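Local coordinates for protein PhnH (Penicillium herquei, PDB 6JJT) that catalyses an enantioselective hydroalkoxylation that closes a ring to give (2'R)-atrovenetin in phenalenone biosynthesis, and assembles as a homotetramer, at residues N33-P38 with T54-I59; T68-T73 with H89-T94; D96-L101 with T117-Y122. One frame throughout, in Å; residues are numbered along the deposited sequence.

Contact 1 (N33-P38 with T54-I59)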
loop_
_atom_site.group_PDB
_atom_site.type_symbol
_atom_site.label_atom_id
_atom_site.label_comp_id
_atom_site.label_asym_id
_atom_site.label_seq_id
_atom_site.Cartn_x
_atom_site.Cartn_y
_atom_site.Cartn_z
ATOM N N ASN D 33 -19.270 -8.868 13.033
ATOM C CA ASN D 33 -20.577 -8.496 12.540
ATOM C C ASN D 33 -20.541 -6.980 12.347
ATOM O O ASN D 33 -20.585 -6.238 13.340
ATOM C CB ASN D 33 -21.653 -8.893 13.546
ATOM C CG ASN D 33 -23.055 -8.868 12.984
ATOM O OD1 ASN D 33 -23.262 -8.658 11.788
ATOM N ND2 ASN D 33 -24.028 -9.152 13.841
ATOM N N LEU D 34 -20.360 -6.558 11.088
ATOM C CA LEU D 34 -19.878 -5.220 10.814
ATOM C C LEU D 34 -21.039 -4.337 10.376
ATOM O O LEU D 34 -22.031 -4.807 9.821
ATOM C CB LEU D 34 -18.833 -5.338 9.697
ATOM C CG LEU D 34 -17.529 -6.069 10.035
ATOM C CD1 LEU D 34 -16.709 -6.297 8.775
ATOM C CD2 LEU D 34 -16.727 -5.329 11.092
ATOM N N THR D 35 -20.891 -3.036 10.643
ATOM C CA THR D 35 -21.797 -2.032 10.087
ATOM C C THR D 35 -20.972 -1.130 9.168
ATOM O O THR D 35 -19.805 -0.822 9.467
ATOM C CB THR D 35 -22.591 -1.256 11.152
ATOM O OG1 THR D 35 -21.716 -0.536 12.007
ATOM C CG2 THR D 35 -23.467 -2.159 12.013
ATOM N N LYS D 36 -21.581 -0.711 8.061
ATOM C CA LYS D 36 -20.858 0.066 7.068
ATOM C C LYS D 36 -21.679 1.265 6.658
ATOM O O LYS D 36 -22.914 1.207 6.689
ATOM C CB LYS D 36 -20.573 -0.832 5.864
ATOM C CG LYS D 36 -19.716 -2.039 6.192
ATOM C CD LYS D 36 -19.205 -2.798 4.998
ATOM C CE LYS D 36 -18.143 -3.802 5.410
ATOM N NZ LYS D 36 -17.487 -4.433 4.232
ATOM N N GLY D 37 -20.991 2.333 6.270
ATOM C CA GLY D 37 -21.600 3.477 5.610
ATOM C C GLY D 37 -22.017 3.156 4.183
ATOM O O GLY D 37 -21.834 2.039 3.691
ATOM N N PRO D 38 -22.527 4.181 3.437
ATOM C CA PRO D 38 -22.814 4.054 2.004
ATOM C C PRO D 38 -21.536 3.713 1.211
ATOM O O PRO D 38 -20.438 4.138 1.588
ATOM C CB PRO D 38 -23.291 5.489 1.630
ATOM C CG PRO D 38 -23.667 6.126 2.947
ATOM C CD PRO D 38 -22.724 5.540 3.962
ATOM N N THR D 54 -16.978 3.417 4.420
ATOM C CA THR D 54 -16.598 3.498 5.821
ATOM C C THR D 54 -17.052 2.239 6.569
ATOM O O THR D 54 -18.173 1.745 6.306
ATOM C CB THR D 54 -17.179 4.802 6.405
ATOM O OG1 THR D 54 -16.542 5.871 5.700
ATOM C CG2 THR D 54 -16.965 4.964 7.886
ATOM N N LEU D 55 -16.285 1.788 7.563
ATOM C CA LEU D 55 -16.727 0.805 8.535
ATOM C C LEU D 55 -17.133 1.619 9.762
ATOM O O LEU D 55 -16.318 2.328 10.318
ATOM C CB LEU D 55 -15.603 -0.170 8.916
ATOM C CG LEU D 55 -15.010 -1.066 7.827
ATOM C CD1 LEU D 55 -14.565 -2.360 8.498
ATOM C CD2 LEU D 55 -15.965 -1.361 6.684
ATOM N N THR D 56 -18.425 1.588 10.098
ATOM C CA THR D 56 -18.973 2.464 11.130
ATOM C C THR D 56 -18.972 1.826 12.518
ATOM O O THR D 56 -19.104 2.530 13.516
ATOM C CB THR D 56 -20.347 3.010 10.729
ATOM O OG1 THR D 56 -21.141 1.848 10.521
ATOM C CG2 THR D 56 -20.308 3.897 9.497
ATOM N N GLY D 57 -18.770 0.512 12.586
ATOM C CA GLY D 57 -18.822 -0.170 13.863
ATOM C C GLY D 57 -18.901 -1.666 13.617
ATOM O O GLY D 57 -18.757 -2.145 12.475
ATOM N N GLY D 58 -19.117 -2.383 14.716
ATOM C CA GLY D 58 -19.228 -3.818 14.564
ATOM C C GLY D 58 -18.863 -4.531 15.844
ATOM O O GLY D 58 -18.242 -3.941 16.710
ATOM N N ILE D 59 -19.319 -5.793 15.934
ATOM C CA ILE D 59 -19.133 -6.663 17.091
ATOM C C ILE D 59 -18.140 -7.759 16.729
ATOM O O ILE D 59 -18.298 -8.430 15.715
ATOM C CB ILE D 59 -20.488 -7.249 17.558
ATOM C CG1 ILE D 59 -21.507 -6.145 17.899
ATOM C CG2 ILE D 59 -20.277 -8.237 18.704
ATOM C CD1 ILE D 59 -21.016 -5.117 18.904
HETATM O O HOH W 1 -23.715 2.330 9.632
HETATM O O HOH W 2 -19.165 5.075 3.601
#
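K36 and L55 lie side by side and point the same way, on one face of an antiparallel strand pair. K36 CG stands anti to the carbonyl carbon (chi1 -61°), which turns it toward L55. Its CB meets the backbone of the other strand first, 3.5 Å from T54 O. CG is 3.8 Å from L55 CD2. CD stays beside the same methyl, and CE comes to 3.5 Å from L55 CD2. The chain is extended, so its aliphatic part runs along one leucine branch and carries NZ past it.

A classic beta bulge shifts the register by one residue between T35 and K36. T56 and G57 both face T35. T56 N bonds to T35 O at 2.8 Å. T35 N bonds to G57 O at 3.0 Å with an almost straight N-H...O angle of 177°, but the donor stands 52° out of the carbonyl plane. On the face opposite K36, the two threonine side chains cross at about a right angle. Their OG1 atoms, T35 OG1 and T56 OG1, share a hydrogen bond of 2.9 Å. A water 2.8 Å from T56 OG1 also reaches K36 O through a weak bond, so this polar face of the bulge is hydrated.

Beyond the bulge the pairing is regular. N33 and I59 exchange two backbone bonds. Next to this pair, N33 O and L34 CD2 crowd the side of G58 where other residues carry CB. Its backbone angles are also those of a glycine.

The contact belongs to the hairpin of strands 26-44 and 48-61, at the barrel surface. Strand 67-79 pairs with the far edge of 48-61 through G58 with V69 and L55 with G72. L34 packs inward on V69 and on L143 of strand 142-148.

Contact 2 (T68-T73 with H89-T94)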
loop_
_atom_site.group_PDB
_atom_site.type_symbol
_atom_site.label_atom_id
_atom_site.label_comp_id
_atom_site.label_asym_id
_atom_site.label_seq_id
_atom_site.Cartn_x
_atom_site.Cartn_y
_atom_site.Cartn_z
ATOM N N THR D 68 -15.278 -4.353 19.910
ATOM C CA THR D 68 -16.031 -3.656 18.887
ATOM C C THR D 68 -15.056 -3.045 17.881
ATOM O O THR D 68 -13.885 -2.838 18.180
ATOM C CB THR D 68 -16.934 -2.569 19.504
ATOM O OG1 THR D 68 -16.059 -1.619 20.096
ATOM C CG2 THR D 68 -17.850 -3.117 20.595
ATOM N N VAL D 69 -15.606 -2.706 16.730
ATOM C CA VAL D 69 -14.832 -2.012 15.717
ATOM C C VAL D 69 -15.101 -0.525 15.928
ATOM O O VAL D 69 -16.253 -0.072 15.894
ATOM C CB VAL D 69 -15.298 -2.463 14.312
ATOM C CG1 VAL D 69 -14.704 -1.583 13.221
ATOM C CG2 VAL D 69 -15.001 -3.932 14.041
ATOM N N ILE D 70 -14.029 0.236 16.120
ATOM C CA ILE D 70 -14.047 1.677 16.319
ATOM C C ILE D 70 -14.309 2.431 15.022
ATOM O O ILE D 70 -14.962 3.479 14.993
ATOM C CB ILE D 70 -12.710 2.127 16.951
ATOM C CG1 ILE D 70 -12.532 1.538 18.354
ATOM C CG2 ILE D 70 -12.522 3.635 16.931
ATOM C CD1 ILE D 70 -13.625 1.902 19.340
ATOM N N GLY D 71 -13.724 1.919 13.932
ATOM C CA GLY D 71 -13.836 2.625 12.670
ATOM C C GLY D 71 -12.826 2.053 11.694
ATOM O O GLY D 71 -11.944 1.303 12.084
ATOM N N GLY D 72 -13.009 2.367 10.430
ATOM C CA GLY D 72 -12.011 2.056 9.406
ATOM C C GLY D 72 -12.598 2.349 8.043
ATOM O O GLY D 72 -13.678 2.941 7.953
ATOM N N THR D 73 -11.866 2.035 6.996
ATOM C CA THR D 73 -12.268 2.306 5.625
ATOM C C THR D 73 -11.888 1.125 4.746
ATOM O O THR D 73 -10.806 0.543 4.899
ATOM C CB THR D 73 -11.558 3.563 5.095
ATOM O OG1 THR D 73 -11.963 4.680 5.894
ATOM C CG2 THR D 73 -11.790 3.855 3.622
ATOM N N HIS D 89 -8.653 -1.244 6.303
ATOM C CA HIS D 89 -8.046 -1.161 7.604
ATOM C C HIS D 89 -9.140 -0.789 8.577
ATOM O O HIS D 89 -9.969 0.094 8.267
ATOM C CB HIS D 89 -6.984 -0.049 7.709
ATOM C CG HIS D 89 -5.816 -0.246 6.834
ATOM N ND1 HIS D 89 -5.719 0.448 5.666
ATOM C CD2 HIS D 89 -4.693 -0.989 6.962
ATOM C CE1 HIS D 89 -4.544 0.143 5.100
ATOM N NE2 HIS D 89 -3.943 -0.760 5.860
ATOM N N TYR D 90 -9.124 -1.442 9.735
ATOM C CA TYR D 90 -10.053 -1.012 10.769
ATOM C C TYR D 90 -9.445 -1.323 12.113
ATOM O O TYR D 90 -8.478 -2.096 12.212
ATOM C CB TYR D 90 -11.457 -1.623 10.613
ATOM C CG TYR D 90 -11.558 -3.129 10.608
ATOM C CD1 TYR D 90 -11.742 -3.855 11.771
ATOM C CD2 TYR D 90 -11.501 -3.826 9.398
ATOM C CE1 TYR D 90 -11.889 -5.232 11.742
ATOM C CE2 TYR D 90 -11.658 -5.212 9.348
ATOM C CZ TYR D 90 -11.876 -5.897 10.534
ATOM O OH TYR D 90 -12.056 -7.258 10.570
ATOM N N LEU D 91 -9.980 -0.684 13.148
ATOM C CA LEU D 91 -9.388 -0.822 14.477
ATOM C C LEU D 91 -10.409 -1.514 15.387
ATOM O O LEU D 91 -11.561 -1.074 15.498
ATOM C CB LEU D 91 -9.057 0.613 14.918
ATOM C CG LEU D 91 -8.299 0.918 16.204
ATOM C CD1 LEU D 91 -8.961 0.526 17.503
ATOM C CD2 LEU D 91 -6.789 0.806 16.113
ATOM N N ILE D 92 -9.961 -2.588 16.035
ATOM C CA ILE D 92 -10.742 -3.280 17.066
ATOM C C ILE D 92 -10.295 -2.750 18.410
ATOM O O ILE D 92 -9.092 -2.682 18.678
ATOM C CB ILE D 92 -10.509 -4.809 16.998
ATOM C CG1 ILE D 92 -11.098 -5.367 15.708
ATOM C CG2 ILE D 92 -11.125 -5.498 18.229
ATOM C CD1 ILE D 92 -10.819 -6.851 15.501
ATOM N N GLN D 93 -11.251 -2.316 19.219
ATOM C CA GLN D 93 -10.943 -2.144 20.635
ATOM C C GLN D 93 -11.596 -3.299 21.412
ATOM O O GLN D 93 -12.815 -3.510 21.326
ATOM C CB GLN D 93 -11.393 -0.755 21.101
ATOM C CG GLN D 93 -10.944 -0.446 22.526
ATOM C CD GLN D 93 -11.041 1.032 22.834
ATOM O OE1 GLN D 93 -10.090 1.818 22.743
ATOM N NE2 GLN D 93 -12.243 1.470 23.184
ATOM N N THR D 94 -10.780 -4.069 22.144
ATOM C CA THR D 94 -11.311 -5.222 22.842
ATOM C C THR D 94 -12.098 -4.764 24.068
ATOM O O THR D 94 -11.953 -3.642 24.519
ATOM C CB THR D 94 -10.169 -6.166 23.257
ATOM O OG1 THR D 94 -9.371 -5.440 24.177
ATOM C CG2 THR D 94 -9.297 -6.629 22.104
HETATM O O HOH W 3 -14.915 -2.386 22.561
#
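I70 and L91 lie side by side and point the same way, with I70 CG1 3.8 Å from L91 CD1. The same CG1 also meets Q93 CB at 3.8 Å, and here the two side chains cross obliquely. L91 CG stands anti to its backbone N (chi1 -174°), and from there CD1 is the branch that meets I70. Y40 of the second subunit packs over I70 and Q93.

V69 and Y90 meet on the other face. V69 CG2 comes at a slant to the ring, 4.0 Å from Y90 CD1. Y90 CB sits 3.3 Å from G71 O. G72, with no side chain, lets the backbones close to 3.9 Å between G72 CA and Y90 CA.

The two strands form an antiparallel hairpin of the closed DUF3237 barrel. V69, Y90 and I92 look into it, and L55 and V102 of the flanking strands also pack on Y90. On this side Y90 OH bonds to E104 OE2.

Backbone bonds set the register of the strands. L91 uses both polar atoms: its O accepts from I70 N at 2.9 Å, and its N donates to G71 O at 3.0 Å. At one end T68 and Q93 exchange two bonds, and a water joins T68 OG1 to Q93 O. At the other end T73 and H89 also exchange two backbone bonds, while T73 OG1 bonds to T73 OG1 of the second subunit.

Contact 3 (D96-L101 with T117-Y122); sequences DGANIL and TSSEKY
An ST turn at T117 and an ST motif at S119 shape the loop after strand 110-116, and this loop docks against D96 and A98 in the turn before strand 99-107 and N99 and I100 at its start. T117 OG1 accepts from S119 N within the loop and donates across the contact to N99 O at 2.9 Å. A water gives N99 O a second bond. S119 OG accepts from Y122 N.

D96 reaches tip to tip toward both Y122 and K121. Its two oxygens divide the partners. Y122 OH donates to D96 OD1 at 2.7 Å, on the syn side and 18° out of the carboxylate plane. K121 NZ forms a salt bridge with D96 OD2 at 2.6 Å, also on the syn side. Carboxylate and ring planes stand 80° apart, and OD1 lies at the ring edge, in its plane. The extended K121 chain starts over the ring: K121 CG is 3.8 Å above the ring plane of Y122, over its centre.

Apolar contacts fill in between. A98 CB touches Y122 CD2 at 3.6 Å and S119 CB at 3.8 Å. I100 CG1 meets T117 CB at 3.8 Å, the two side chains crossing at a slant. Y122 also packs on T94 and F65 of the same chain. N99 ND2 bonds to I41 O of the second subunit.

D96 OD1 also bonds to T94 OG1, so three groups grip this carboxylate. One of them is cationic, which would be expected to stabilise its ionised form although D96 is exposed. The bond from Y122 OH directs the hydroxyl hydrogen at D96 OD1.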
loop_
_atom_site.group_PDB
_atom_site.type_symbol
_atom_site.label_atom_id
_atom_site.label_comp_id
_atom_site.label_asym_id
_atom_site.label_seq_id
_atom_site.Cartn_x
_atom_site.Cartn_y
_atom_site.Cartn_z
ATOM N N ASP D 96 -11.509 -5.362 27.057
ATOM C CA ASP D 96 -10.617 -4.895 28.112
ATOM C C ASP D 96 -9.721 -3.733 27.667
ATOM O O ASP D 96 -8.767 -3.375 28.354
ATOM C CB ASP D 96 -9.884 -6.070 28.777
ATOM C CG ASP D 96 -9.158 -7.028 27.834
ATOM O OD1 ASP D 96 -9.260 -6.880 26.586
ATOM O OD2 ASP D 96 -8.493 -7.941 28.355
ATOM N N GLY D 97 -9.998 -3.116 26.514
ATOM C CA GLY D 97 -9.406 -1.816 26.245
ATOM C C GLY D 97 -8.206 -1.804 25.284
ATOM O O GLY D 97 -7.623 -0.730 25.066
ATOM N N ALA D 98 -7.826 -2.969 24.730
ATOM C CA ALA D 98 -6.657 -3.007 23.848
ATOM C C ALA D 98 -7.059 -2.626 22.417
ATOM O O ALA D 98 -8.126 -3.030 21.956
ATOM C CB ALA D 98 -6.076 -4.385 23.850
ATOM N N ASN D 99 -6.185 -1.869 21.746
ATOM C CA ASN D 99 -6.420 -1.469 20.366
ATOM C C ASN D 99 -5.619 -2.391 19.450
ATOM O O ASN D 99 -4.431 -2.596 19.676
ATOM C CB ASN D 99 -5.979 -0.035 20.180
ATOM C CG ASN D 99 -6.843 0.973 20.900
ATOM O OD1 ASN D 99 -8.009 0.666 21.155
ATOM N ND2 ASN D 99 -6.271 2.119 21.188
ATOM N N ILE D 100 -6.273 -2.871 18.390
ATOM C CA ILE D 100 -5.663 -3.787 17.433
ATOM C C ILE D 100 -5.989 -3.279 16.030
ATOM O O ILE D 100 -7.164 -3.148 15.701
ATOM C CB ILE D 100 -6.198 -5.226 17.593
ATOM C CG1 ILE D 100 -6.036 -5.743 19.030
ATOM C CG2 ILE D 100 -5.612 -6.150 16.531
ATOM C CD1 ILE D 100 -6.902 -6.942 19.372
ATOM N N LEU D 101 -4.948 -3.035 15.215
ATOM C CA LEU D 101 -5.223 -2.740 13.798
ATOM C C LEU D 101 -5.428 -4.031 13.012
ATOM O O LEU D 101 -4.605 -4.963 13.102
ATOM C CB LEU D 101 -4.032 -1.990 13.185
ATOM C CG LEU D 101 -4.228 -1.611 11.714
ATOM C CD1 LEU D 101 -5.298 -0.552 11.592
ATOM C CD2 LEU D 101 -2.922 -1.146 11.080
ATOM N N THR D 117 -0.761 -5.105 17.065
ATOM C CA THR D 117 -1.031 -4.564 18.398
ATOM C C THR D 117 0.237 -4.651 19.232
ATOM O O THR D 117 0.945 -5.665 19.150
ATOM C CB THR D 117 -2.220 -5.275 19.056
ATOM O OG1 THR D 117 -2.427 -4.595 20.295
ATOM C CG2 THR D 117 -1.997 -6.737 19.365
ATOM N N SER D 118 0.470 -3.682 20.105
ATOM C CA SER D 118 1.533 -3.814 21.109
ATOM C C SER D 118 0.997 -4.302 22.456
ATOM O O SER D 118 1.792 -4.425 23.400
ATOM C CB SER D 118 2.330 -2.548 21.279
ATOM O OG SER D 118 1.470 -1.449 21.522
ATOM N N SER D 119 -0.311 -4.526 22.561
ATOM C CA SER D 119 -0.912 -5.078 23.770
ATOM C C SER D 119 -0.219 -6.380 24.176
ATOM O O SER D 119 -0.123 -7.302 23.388
ATOM C CB SER D 119 -2.384 -5.314 23.576
ATOM O OG SER D 119 -2.807 -6.317 24.528
ATOM N N GLU D 120 0.160 -6.497 25.457
ATOM C CA GLU D 120 0.846 -7.716 25.888
ATOM C C GLU D 120 -0.064 -8.939 25.801
ATOM O O GLU D 120 0.383 -10.030 25.449
ATOM C CB GLU D 120 1.361 -7.556 27.321
ATOM C CG GLU D 120 2.768 -7.000 27.378
ATOM C CD GLU D 120 3.550 -7.424 28.618
ATOM O OE1 GLU D 120 3.142 -8.428 29.276
ATOM O OE2 GLU D 120 4.564 -6.748 28.929
ATOM N N LYS D 121 -1.339 -8.752 26.112
ATOM C CA LYS D 121 -2.291 -9.841 26.118
ATOM C C LYS D 121 -2.577 -10.341 24.707
ATOM O O LYS D 121 -2.817 -11.525 24.492
ATOM C CB LYS D 121 -3.582 -9.439 26.835
ATOM C CG LYS D 121 -4.665 -10.501 26.843
ATOM C CD LYS D 121 -5.860 -10.083 27.673
ATOM C CE LYS D 121 -7.036 -11.021 27.522
ATOM N NZ LYS D 121 -8.163 -10.558 28.363
ATOM N N TYR D 122 -2.534 -9.436 23.705
ATOM C CA TYR D 122 -2.991 -9.789 22.368
ATOM C C TYR D 122 -1.875 -9.790 21.327
ATOM O O TYR D 122 -2.165 -10.032 20.164
ATOM C CB TYR D 122 -4.124 -8.843 21.952
ATOM C CG TYR D 122 -5.319 -8.930 22.867
ATOM C CD1 TYR D 122 -6.186 -10.015 22.802
ATOM C CD2 TYR D 122 -5.586 -7.917 23.778
ATOM C CE1 TYR D 122 -7.288 -10.107 23.644
ATOM C CE2 TYR D 122 -6.676 -8.006 24.638
ATOM C CZ TYR D 122 -7.528 -9.095 24.561
ATOM O OH TYR D 122 -8.629 -9.157 25.385
HETATM O O HOH W 4 -2.135 -1.969 21.573
#

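Contacts 1 and 2 are two successive hairpins of one barrel sheet, and strands 48-61 and 67-79 bond to each other between them. Contact 2 is mostly buried, with apolar groups on the barrel side and the second subunit on the other. Contact 1 lies at the surface, where its outer face carries a hydroxyl pair and a bound water. Both rest mainly on backbone bonds. Contact 3 differs: a loop meets the start of strand 99-107 mainly through side chains, with a salt bridge absent from the other two. It adjoins contact 2 through I92 and I100 and also touches the second subunit. Contacts 1 and 3 do not touch; their centres are about 20 Å apart.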